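Local structure of putative glycosyltransferase (GalT1) (Streptococcus parasanguinis FW213, 5HEA) at residues Leu286-Ile289 / Glu290-Lys294; Ala243-Ser247 / Met248-Leu252; Ser48-Ile51 / Cys52-Ala56. The protein probably acts as a glycosyltransferase using nucleotide-activated sugars, and is represented here by its C-terminal part, which includes a GT-A-type glycosyltransferase family 2 domain. All blocks are in the same frame, centred on the assembly; numbering follows the deposited sequence.

Contact 1: residues Leu286-Ile289 / Glu290-Lys294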
loop_
_atom_site.group_PDB
_atom_site.type_symbol
_atom_site.label_atom_id
_atom_site.label_comp_id
_atom_site.label_asym_id
_atom_site.label_seq_id
_atom_site.Cartn_x
_atom_site.Cartn_y
_atom_site.Cartn_z
ATOM N N LEU A 286 13.646 -15.782 28.020
ATOM C CA LEU A 286 14.942 -16.173 28.574
ATOM C C LEU A 286 15.008 -15.881 30.077
ATOM O O LEU A 286 15.560 -16.663 30.847
ATOM C CB LEU A 286 16.073 -15.466 27.820
ATOM C CG LEU A 286 17.513 -15.905 28.090
ATOM C CD1 LEU A 286 17.748 -17.366 27.697
ATOM C CD2 LEU A 286 18.474 -14.973 27.356
ATOM N N ASP A 287 14.430 -14.753 30.486
ATOM C CA ASP A 287 14.315 -14.387 31.893
ATOM C C ASP A 287 13.534 -15.437 32.702
ATOM O O ASP A 287 13.914 -15.774 33.813
ATOM C CB ASP A 287 13.627 -13.018 32.011
ATOM C CG ASP A 287 13.551 -12.508 33.445
ATOM O OD1 ASP A 287 14.440 -12.839 34.259
ATOM O OD2 ASP A 287 12.598 -11.759 33.755
ATOM N N LEU A 288 12.445 -15.948 32.142
ATOM C CA LEU A 288 11.621 -16.935 32.843
ATOM C C LEU A 288 12.376 -18.251 32.994
ATOM O O LEU A 288 12.374 -18.873 34.057
ATOM C CB LEU A 288 10.307 -17.183 32.094
ATOM C CG LEU A 288 9.280 -16.053 32.130
ATOM C CD1 LEU A 288 8.067 -16.385 31.261
ATOM C CD2 LEU A 288 8.853 -15.781 33.567
ATOM N N ILE A 289 13.014 -18.674 31.916
ATOM C CA ILE A 289 13.697 -19.958 31.894
ATOM C C ILE A 289 14.878 -19.983 32.875
ATOM O O ILE A 289 15.051 -20.941 33.639
ATOM C CB ILE A 289 14.161 -20.290 30.472
ATOM C CG1 ILE A 289 12.955 -20.613 29.596
ATOM C CG2 ILE A 289 15.132 -21.459 30.480
ATOM C CD1 ILE A 289 13.290 -20.732 28.130
ATOM N N GLU A 290 15.663 -18.913 32.873
ATOM C CA GLU A 290 16.876 -18.844 33.686
ATOM C C GLU A 290 16.630 -18.429 35.131
ATOM O O GLU A 290 17.344 -18.853 36.030
ATOM C CB GLU A 290 17.896 -17.895 33.045
ATOM C CG GLU A 290 18.488 -18.418 31.747
ATOM C CD GLU A 290 19.593 -17.523 31.201
ATOM O OE1 GLU A 290 19.714 -16.367 31.670
ATOM O OE2 GLU A 290 20.346 -17.978 30.306
ATOM N N ASN A 291 15.625 -17.597 35.365
ATOM C CA ASN A 291 15.459 -17.031 36.694
ATOM C C ASN A 291 14.209 -17.478 37.436
ATOM O O ASN A 291 14.076 -17.229 38.632
ATOM C CB ASN A 291 15.558 -15.507 36.631
ATOM C CG ASN A 291 16.902 -15.046 36.093
ATOM O OD1 ASN A 291 17.938 -15.582 36.477
ATOM N ND2 ASN A 291 16.888 -14.076 35.180
ATOM N N TYR A 292 13.299 -18.143 36.731
ATOM C CA TYR A 292 12.086 -18.643 37.370
ATOM C C TYR A 292 11.787 -20.100 37.038
ATOM O O TYR A 292 10.645 -20.427 36.732
ATOM C CB TYR A 292 10.883 -17.773 36.984
ATOM C CG TYR A 292 11.050 -16.307 37.315
ATOM C CD1 TYR A 292 11.737 -15.456 36.455
ATOM C CD2 TYR A 292 10.523 -15.773 38.486
ATOM C CE1 TYR A 292 11.901 -14.112 36.755
ATOM C CE2 TYR A 292 10.674 -14.425 38.793
ATOM C CZ TYR A 292 11.371 -13.605 37.925
ATOM O OH TYR A 292 11.526 -12.265 38.209
ATOM N N PRO A 293 12.797 -20.991 37.113
ATOM C CA PRO A 293 12.431 -22.385 36.849
ATOM C C PRO A 293 11.556 -22.947 37.974
ATOM O O PRO A 293 11.469 -22.359 39.058
ATOM C CB PRO A 293 13.784 -23.098 36.831
ATOM C CG PRO A 293 14.620 -22.306 37.773
ATOM C CD PRO A 293 14.185 -20.873 37.605
ATOM N N LYS A 294 10.907 -24.073 37.697
ATOM C CA LYS A 294 10.007 -24.704 38.648
ATOM C C LYS A 294 10.716 -24.986 39.969
ATOM O O LYS A 294 11.899 -25.330 39.977
ATOM C CB LYS A 294 9.471 -26.008 38.060
ATOM C CG LYS A 294 8.543 -26.763 38.995
ATOM C CD LYS A 294 8.192 -28.142 38.459
ATOM C CE LYS A 294 7.528 -28.976 39.544
ATOM N NZ LYS A 294 6.847 -30.165 38.978
HETATM O O HOH W 1 11.566 -10.130 35.914
#
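Asp287 meets Asn291 and Tyr292, and Leu286 meets Glu290, at the C-terminal end of helix 276-291, the last helix of the chain. Asn291 still belongs to it, whereas Tyr292 is the first residue to leave helical backbone angles. Backbone bonds run from Glu290 N to Leu286 O, from Asn291 N to Asp287 O (2.9 Å) and from Tyr292 N to Leu288 O (2.9 Å), the last with the donor above the carbonyl plane as the chain unwinds. On the outer side Asp287 holds its CG opposite the backbone N (chi1 -176°), which swings the carboxylate forward along the helix. OD1, met nearly along its C-O axis, accepts ND2 of Asn291 at 2.9 Å, with an N-H...O angle of 176°. The donor bond lies in the amide plane, although carboxylate and amide are twisted 67° apart, and it fixes the rotation of the amide. The Tyr292 ring stands almost perpendicular to the same carboxylate; its CD1 edge approaches Asp287 O, in the ring plane, at 3.4 Å. Leu288 CD2 touches that CD1 as well, at 4.1 Å. One residue earlier on each side of the turn, the extended Glu290 chain brings OE2 to 3.7 Å from Leu286 CD1; beyond it Lys264 forms a long, weak ion pair. Leu286 and Ile289 pack on helix 253-272, while Leu288 and Tyr292 lie against Lys201 of the second subunit, so the helix end serves both the helical bundle and the subunit interface. The amide and a water both donate to Asp287, which probably favours its ionised form. That water gives a hydrogen to OD2 of Asp287 at 2.9 Å and accepts one from OH of Tyr292 at 3.1 Å.

Contact 2: residues Ala243-Ser247 / Met248-Leu252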
loop_
_atom_site.group_PDB
_atom_site.type_symbol
_atom_site.label_atom_id
_atom_site.label_comp_id
_atom_site.label_asym_id
_atom_site.label_seq_id
_atom_site.Cartn_x
_atom_site.Cartn_y
_atom_site.Cartn_z
ATOM N N ALA A 243 6.774 -28.342 20.709
ATOM C CA ALA A 243 5.381 -28.704 20.971
ATOM C C ALA A 243 4.967 -29.994 20.255
ATOM O O ALA A 243 4.213 -30.805 20.795
ATOM C CB ALA A 243 4.435 -27.549 20.586
ATOM N N LEU A 244 5.448 -30.176 19.030
ATOM C CA LEU A 244 5.137 -31.376 18.266
ATOM C C LEU A 244 5.785 -32.604 18.880
ATOM O O LEU A 244 5.125 -33.608 19.096
ATOM C CB LEU A 244 5.622 -31.240 16.823
ATOM C CG LEU A 244 4.583 -30.906 15.765
ATOM C CD1 LEU A 244 5.265 -31.001 14.404
ATOM C CD2 LEU A 244 3.377 -31.849 15.846
ATOM N N LEU A 245 7.088 -32.524 19.133
ATOM C CA LEU A 245 7.823 -33.643 19.718
ATOM C C LEU A 245 7.236 -34.039 21.067
ATOM O O LEU A 245 7.140 -35.223 21.380
ATOM C CB LEU A 245 9.307 -33.300 19.878
ATOM C CG LEU A 245 10.139 -33.155 18.599
ATOM C CD1 LEU A 245 11.549 -32.732 18.954
ATOM C CD2 LEU A 245 10.155 -34.462 17.853
ATOM N N ALA A 246 6.843 -33.045 21.864
ATOM C CA ALA A 246 6.289 -33.317 23.190
ATOM C C ALA A 246 4.963 -34.049 23.048
ATOM O O ALA A 246 4.689 -35.001 23.770
ATOM C CB ALA A 246 6.110 -32.028 23.978
ATOM N N SER A 247 4.153 -33.598 22.095
ATOM C CA SER A 247 2.853 -34.187 21.825
ATOM C C SER A 247 2.953 -35.610 21.295
ATOM O O SER A 247 2.043 -36.406 21.469
ATOM C CB SER A 247 2.101 -33.312 20.825
ATOM O OG SER A 247 1.845 -32.043 21.403
ATOM N N MET A 248 4.081 -35.931 20.670
ATOM C CA MET A 248 4.296 -37.257 20.104
ATOM C C MET A 248 5.107 -38.161 21.028
ATOM O O MET A 248 5.377 -39.309 20.700
ATOM C CB MET A 248 4.986 -37.121 18.741
ATOM C CG MET A 248 4.133 -36.374 17.727
ATOM S SD MET A 248 5.086 -35.878 16.281
ATOM C CE MET A 248 5.528 -37.478 15.624
ATOM N N GLY A 249 5.508 -37.634 22.180
ATOM C CA GLY A 249 6.213 -38.423 23.174
ATOM C C GLY A 249 7.716 -38.557 22.989
ATOM O O GLY A 249 8.327 -39.418 23.614
ATOM N N TYR A 250 8.325 -37.723 22.143
ATOM C CA TYR A 250 9.776 -37.773 21.984
ATOM C C TYR A 250 10.492 -36.973 23.071
ATOM O O TYR A 250 9.919 -36.056 23.668
ATOM C CB TYR A 250 10.204 -37.265 20.605
ATOM C CG TYR A 250 9.851 -38.199 19.472
ATOM C CD1 TYR A 250 8.704 -37.994 18.708
ATOM C CD2 TYR A 250 10.662 -39.290 19.168
ATOM C CE1 TYR A 250 8.378 -38.852 17.664
ATOM C CE2 TYR A 250 10.349 -40.153 18.124
ATOM C CZ TYR A 250 9.208 -39.928 17.378
ATOM O OH TYR A 250 8.893 -40.774 16.345
ATOM N N ASP A 251 11.754 -37.311 23.311
ATOM C CA ASP A 251 12.547 -36.626 24.321
ATOM C C ASP A 251 12.923 -35.200 23.902
ATOM O O ASP A 251 13.242 -34.946 22.732
ATOM C CB ASP A 251 13.805 -37.419 24.645
ATOM C CG ASP A 251 14.585 -36.806 25.779
ATOM O OD1 ASP A 251 14.075 -36.818 26.920
ATOM O OD2 ASP A 251 15.697 -36.302 25.527
ATOM N N LEU A 252 12.912 -34.286 24.871
ATOM C CA LEU A 252 13.007 -32.847 24.582
ATOM C C LEU A 252 14.336 -32.219 24.993
ATOM O O LEU A 252 14.556 -31.027 24.766
ATOM C CB LEU A 252 11.862 -32.094 25.287
ATOM C CG LEU A 252 10.442 -32.549 24.958
ATOM C CD1 LEU A 252 9.416 -31.816 25.828
ATOM C CD2 LEU A 252 10.145 -32.331 23.471
#
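Tyr250 presents its ring to Leu245, whose methyl CD2 approaches obliquely, 3.9 Å from Tyr250 CD1, the two side chains crossing at about a right angle. At the ring edge, in plane, sits the terminal methyl of Met248. That position follows from the bend of the thioether chain at its last torsion (chi3 64°), which turns CE back toward the tyrosine. Earlier in the same chain, Met248 CG rests 3.2 Å from Leu244 O. The backbone beneath is a Schellman motif closing helix 231-247. Tyr250 N reaches back to Leu245 O at 2.9 Å, and within that wide turn Gly249 N bonds Ala246 O at 3.2 Å, its donor lying above the carbonyl plane. Gly249 has positive phi (84°), a backbone shape that presses the CB position against the preceding carbonyl oxygen and so suits glycine. The Leu245-Tyr250 contact is the hydrophobic pairing characteristic of this cap, between a residue of the last helical turn and the one just past the glycine. Leu252 completes the apolar side: CD2 lies 3.8 Å from Leu245 CB, and CD1 lies against Ala246 CB. The Asp251 side chain caps the start of helix 253-272, with OD2 also bonded to Thr253 OG1, so the same short loop ends one helix and begins the next. Leu245, Met248 and Tyr250 all cover Leu200 of helix 195-201. At the other side of the turn Ser247 OG donates to Ala243 O at 2.7 Å, while Ser247 N bonds that oxygen from the opposite face of its plane. Ala243 O is gripped twice, and the buried Ser247 hydroxyl is satisfied by its bond to it; Tyr259 of the second subunit packs on Ser247, and Lys260 of that subunit makes a weak bond to Ser247 O.

Contact 3: residues Ser48-Ile51 / Cys52-Ala56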
loop_
_atom_site.group_PDB
_atom_site.type_symbol
_atom_site.label_atom_id
_atom_site.label_comp_id
_atom_site.label_asym_id
_atom_site.label_seq_id
_atom_site.Cartn_x
_atom_site.Cartn_y
_atom_site.Cartn_z
ATOM N N SER A 48 20.632 -16.430 -15.082
ATOM C CA SER A 48 20.291 -17.769 -14.591
ATOM C C SER A 48 19.239 -18.475 -15.445
ATOM O O SER A 48 19.367 -19.660 -15.729
ATOM C CB SER A 48 19.808 -17.721 -13.136
ATOM O OG SER A 48 20.807 -17.208 -12.270
ATOM N N SER A 49 18.199 -17.745 -15.845
ATOM C CA SER A 49 17.117 -18.328 -16.644
ATOM C C SER A 49 17.627 -18.850 -17.985
ATOM O O SER A 49 17.206 -19.902 -18.455
ATOM C CB SER A 49 16.017 -17.294 -16.891
ATOM O OG SER A 49 16.484 -16.273 -17.756
ATOM N N ILE A 50 18.546 -18.107 -18.593
ATOM C CA ILE A 50 19.102 -18.469 -19.893
ATOM C C ILE A 50 20.058 -19.651 -19.741
ATOM O O ILE A 50 20.105 -20.541 -20.591
ATOM C CB ILE A 50 19.799 -17.242 -20.559
ATOM C CG1 ILE A 50 18.841 -16.525 -21.519
ATOM C CG2 ILE A 50 21.035 -17.648 -21.341
ATOM C CD1 ILE A 50 17.492 -16.206 -20.952
ATOM N N ILE A 51 20.803 -19.676 -18.640
ATOM C CA ILE A 51 21.641 -20.835 -18.334
ATOM C C ILE A 51 20.776 -22.092 -18.149
ATOM O O ILE A 51 21.123 -23.154 -18.643
ATOM C CB ILE A 51 22.540 -20.571 -17.104
ATOM C CG1 ILE A 51 23.613 -19.535 -17.474
ATOM C CG2 ILE A 51 23.171 -21.882 -16.584
ATOM C CD1 ILE A 51 24.252 -18.837 -16.289
ATOM N N CYS A 52 19.637 -21.960 -17.469
ATOM C CA CYS A 52 18.721 -23.091 -17.304
ATOM C C CYS A 52 18.251 -23.637 -18.656
ATOM O O CYS A 52 18.242 -24.854 -18.878
ATOM C CB CYS A 52 17.507 -22.688 -16.467
ATOM S SG CYS A 52 17.872 -22.435 -14.690
ATOM N N GLU A 53 17.851 -22.731 -19.545
ATOM C CA GLU A 53 17.361 -23.111 -20.874
ATOM C C GLU A 53 18.416 -23.840 -21.692
ATOM O O GLU A 53 18.120 -24.832 -22.354
ATOM C CB GLU A 53 16.860 -21.882 -21.641
ATOM C CG GLU A 53 15.546 -21.320 -21.123
ATOM C CD GLU A 53 14.374 -22.265 -21.357
ATOM O OE1 GLU A 53 14.489 -23.157 -22.222
ATOM O OE2 GLU A 53 13.337 -22.120 -20.673
ATOM N N GLU A 54 19.648 -23.345 -21.639
ATOM C CA GLU A 54 20.742 -23.951 -22.390
ATOM C C GLU A 54 21.026 -25.373 -21.924
ATOM O O GLU A 54 21.263 -26.246 -22.748
ATOM C CB GLU A 54 22.005 -23.099 -22.301
ATOM C CG GLU A 54 21.883 -21.754 -22.998
ATOM C CD GLU A 54 23.132 -20.898 -22.836
ATOM O OE1 GLU A 54 23.894 -21.126 -21.868
ATOM O OE2 GLU A 54 23.351 -19.999 -23.679
ATOM N N TYR A 55 21.005 -25.612 -20.611
ATOM C CA TYR A 55 21.220 -26.973 -20.100
ATOM C C TYR A 55 20.051 -27.912 -20.449
ATOM O O TYR A 55 20.261 -29.085 -20.754
ATOM C CB TYR A 55 21.497 -26.976 -18.585
ATOM C CG TYR A 55 22.952 -26.764 -18.237
ATOM C CD1 TYR A 55 23.505 -25.488 -18.237
ATOM C CD2 TYR A 55 23.779 -27.838 -17.928
ATOM C CE1 TYR A 55 24.845 -25.285 -17.931
ATOM C CE2 TYR A 55 25.125 -27.645 -17.624
ATOM C CZ TYR A 55 25.651 -26.365 -17.624
ATOM O OH TYR A 55 26.981 -26.153 -17.324
ATOM N N ALA A 56 18.826 -27.394 -20.401
ATOM C CA ALA A 56 17.645 -28.177 -20.767
ATOM C C ALA A 56 17.733 -28.696 -22.207
ATOM O O ALA A 56 17.216 -29.768 -22.523
ATOM C CB ALA A 56 16.377 -27.341 -20.592
#
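Ile51 and Tyr55 lie side by side and point the same way from helix 48-58, the helix of a beta-alpha-beta unit between strands 35-41 and 62-66 in the GT-A-type domain. Methyl CG2 of Ile51, set opposite its own backbone N, reaches Tyr55 CD1 at 4.0 Å. The same ring edge also meets Ile51 O, in plane and 3.4 Å from CD1, while Tyr55 N donates its backbone bond to that oxygen. Helix 20-28 adjoins this pair through Leu20, Lys21 and Leu24, and Tyr55 OH bonds Asp25. Cys52 turns inward, toward the sheet. Its N bonds Ser48 O at 2.9 Å, and its SG, beside its own backbone N (chi1 -72°), stands 3.3 Å from that oxygen. The cysteine packs on Val13, Leu39 and Ile64, each from a different strand. Ile50 occupies the outer side. Its O accepts Glu54 N at 3.0 Å, and Glu54 CG comes to 3.2 Å from the same oxygen. The extended glutamate then crosses the isoleucine, its OE2 4.0 Å from CG2. Arg272 of the third subunit covers Ile50 and Ser49, and the polar end of Glu53 turns elsewhere, to His66. Across the turn the side-chain contacts of Ile50, Ile51, Glu54 and Tyr55 are van der Waals, and the backbone carries four hydrogen bonds. The chemistry implies that the helix joins the domain by apolar packing, Ile51 toward helix 20-28 and Cys52 toward the sheet, while the polar ends of Glu53 and Tyr55 find their bonds outside the turn.

How the contacts relate
All three contacts are local to one helix or its end. Contact 3 lies within the GT-A-type domain, along most of helix 48-58 from its first residue, about 44 Å between centres from contact 2 and on the opposite side of the chain's centre from both others. Contacts 1 and 2 end helices 276-291 and 231-247, and both touch the second subunit; contact 3 meets the third. Contact 2 is the most buried and largely apolar around a glycine cap, whereas contact 1 is more exposed and uses a carboxylate, an amide and a water. Contact 3 has regular helical bonds, with its apolar face on the sheet and helix 20-28.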